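Local coordinates for protein pyridoxamine 5-phosphate-dependent dehydrase (Escherichia coli, PDB 3B8X) that catalyses the removal of the C3'-hydroxyl group from GDP-4-keto-6-deoxy-D-mannose on the way to L-colitose, a sugar of the O-antigen, at residues Asn136-Pro141 against Gly305-Ile310. The protein carries 1 engineered substitution. Numbering follows the deposited sequence.
Sequences NLLGNP and GFSFII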
loop_
_atom_site.group_PDB
_atom_site.type_symbol
_atom_site.label_atom_id
_atom_site.label_comp_id
_atom_site.label_asym_id
_atom_site.label_seq_id
_atom_site.Cartn_x
_atom_site.Cartn_y
_atom_site.Cartn_z
ATOM N N ASN B 136 -12.873 0.812 17.445
ATOM C CA ASN B 136 -12.733 0.385 18.845
ATOM C C ASN B 136 -11.442 0.993 19.360
ATOM O O ASN B 136 -10.339 0.512 19.060
ATOM C CB ASN B 136 -12.723 -1.151 18.969
ATOM C CG ASN B 136 -13.989 -1.768 18.412
ATOM O OD1 ASN B 136 -15.109 -1.375 18.813
ATOM N ND2 ASN B 136 -13.832 -2.646 17.410
ATOM N N LEU B 137 -11.578 2.108 20.075
ATOM C CA LEU B 137 -10.425 2.875 20.487
ATOM C C LEU B 137 -9.612 2.334 21.644
ATOM O O LEU B 137 -10.130 2.017 22.717
ATOM C CB LEU B 137 -10.769 4.360 20.696
ATOM C CG LEU B 137 -9.662 5.342 20.275
ATOM C CD1 LEU B 137 -9.665 5.563 18.754
ATOM C CD2 LEU B 137 -9.830 6.689 20.991
ATOM N N LEU B 138 -8.316 2.289 21.399
ATOM C CA LEU B 138 -7.325 1.950 22.402
ATOM C C LEU B 138 -7.554 0.604 23.047
ATOM O O LEU B 138 -7.110 0.372 24.178
ATOM C CB LEU B 138 -7.328 3.021 23.493
ATOM C CG LEU B 138 -6.000 3.730 23.681
ATOM C CD1 LEU B 138 -5.492 4.255 22.343
ATOM C CD2 LEU B 138 -6.163 4.835 24.730
ATOM N N GLY B 139 -8.285 -0.270 22.384
ATOM C CA GLY B 139 -8.471 -1.561 23.010
ATOM C C GLY B 139 -9.942 -1.746 23.410
ATOM O O GLY B 139 -10.396 -2.873 23.670
ATOM N N ASN B 140 -10.630 -0.619 23.499
ATOM C CA ASN B 140 -12.002 -0.644 23.969
ATOM C C ASN B 140 -13.007 -0.873 22.856
ATOM O O ASN B 140 -13.191 0.018 22.009
ATOM C CB ASN B 140 -12.302 0.703 24.622
ATOM C CG ASN B 140 -13.249 0.598 25.811
ATOM O OD1 ASN B 140 -13.381 -0.471 26.436
ATOM N ND2 ASN B 140 -13.886 1.734 26.158
ATOM N N PRO B 141 -13.736 -1.994 22.905
ATOM C CA PRO B 141 -14.767 -2.228 21.880
ATOM C C PRO B 141 -15.962 -1.295 22.082
ATOM O O PRO B 141 -16.277 -0.852 23.204
ATOM C CB PRO B 141 -15.245 -3.662 22.168
ATOM C CG PRO B 141 -14.993 -3.892 23.641
ATOM C CD PRO B 141 -13.859 -2.928 24.047
ATOM N N GLY B 305 -3.282 0.866 25.246
ATOM C CA GLY B 305 -2.485 1.821 26.010
ATOM C C GLY B 305 -3.332 2.370 27.139
ATOM O O GLY B 305 -4.502 2.043 27.251
ATOM N N PHE B 306 -2.752 3.241 27.944
ATOM C CA PHE B 306 -3.432 3.844 29.084
ATOM C C PHE B 306 -3.664 5.335 28.898
ATOM O O PHE B 306 -2.727 6.148 29.045
ATOM C CB PHE B 306 -2.527 3.625 30.302
ATOM C CG PHE B 306 -2.420 2.192 30.693
ATOM C CD1 PHE B 306 -1.177 1.598 30.910
ATOM C CD2 PHE B 306 -3.581 1.420 30.786
ATOM C CE1 PHE B 306 -1.100 0.271 31.333
ATOM C CE2 PHE B 306 -3.532 0.078 31.178
ATOM C CZ PHE B 306 -2.272 -0.496 31.403
ATOM N N SER B 307 -4.921 5.712 28.652
ATOM C CA SER B 307 -5.242 7.106 28.421
ATOM C C SER B 307 -5.493 7.854 29.725
ATOM O O SER B 307 -5.878 7.261 30.734
ATOM C CB SER B 307 -6.532 7.197 27.596
ATOM O OG SER B 307 -7.624 6.696 28.358
ATOM N N PHE B 308 -5.290 9.169 29.647
ATOM C CA PHE B 308 -5.592 10.111 30.727
ATOM C C PHE B 308 -6.252 11.323 30.113
ATOM O O PHE B 308 -5.965 11.685 28.968
ATOM C CB PHE B 308 -4.328 10.648 31.357
ATOM C CG PHE B 308 -3.598 9.652 32.166
ATOM C CD1 PHE B 308 -2.308 9.317 31.825
ATOM C CD2 PHE B 308 -4.205 9.038 33.251
ATOM C CE1 PHE B 308 -1.599 8.409 32.561
ATOM C CE2 PHE B 308 -3.500 8.091 33.985
ATOM C CZ PHE B 308 -2.191 7.779 33.628
ATOM N N ILE B 309 -7.163 11.920 30.876
ATOM C CA ILE B 309 -7.838 13.142 30.482
ATOM C C ILE B 309 -7.903 14.006 31.745
ATOM O O ILE B 309 -8.346 13.570 32.816
ATOM C CB ILE B 309 -9.234 12.912 29.825
ATOM C CG1 ILE B 309 -9.039 12.500 28.373
ATOM C CG2 ILE B 309 -9.984 14.257 29.698
ATOM C CD1 ILE B 309 -10.157 11.698 27.833
ATOM N N ILE B 310 -7.370 15.212 31.612
ATOM C CA ILE B 310 -7.309 16.159 32.697
ATOM C C ILE B 310 -8.717 16.600 33.015
ATOM O O ILE B 310 -9.493 16.975 32.130
ATOM C CB ILE B 310 -6.454 17.371 32.293
ATOM C CG1 ILE B 310 -5.024 16.937 31.969
ATOM C CG2 ILE B 310 -6.457 18.476 33.356
ATOM C CD1 ILE B 310 -4.075 18.100 31.573
#
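Leu138 meets Gly305 and Ser307 where two parts of the fold-type I aminotransferase architecture come together: the loop after strand 129-135 of the large mixed sheet, and strand 305-310 of the smaller antiparallel sheet. The loop folds as a type I' beta-turn over Leu137-Asn140, closed by Asn140 N to Leu137 O at 2.8 Å. Leu138 takes left-handed backbone angles in it, and its CA-CB bond faces the strand. Along the side chain, CB stays back, 4.8 Å from Gly305 O. CG comes to 4.2 Å from the same oxygen. At the fork, CD1 turns aside, 5.0 Å from Gly305 N, while CD2 does the touching: it passes Gly305 O at 4.1 Å and reaches the methylene of Ser307. The contact is small and buried, a van der Waals packing of a leucine on backbone and a serine methylene, with no hydrogen bond between the two segments. Polar links lie to its sides: the backbone of Leu138 bonds to that of Phe304, the residue before Gly305, and Leu138 N also bonds to Glu164 OE1. The bound adduct of GDP-perosamine and the pyridoxal phosphate cofactor lies about 6 Å from the Leu138 side chain. On the strand side, Ser307 OG sits between its own backbone N and carbonyl carbon (chi1 66°), and Ser307 CB meets Leu138 CD2 at 3.7 Å.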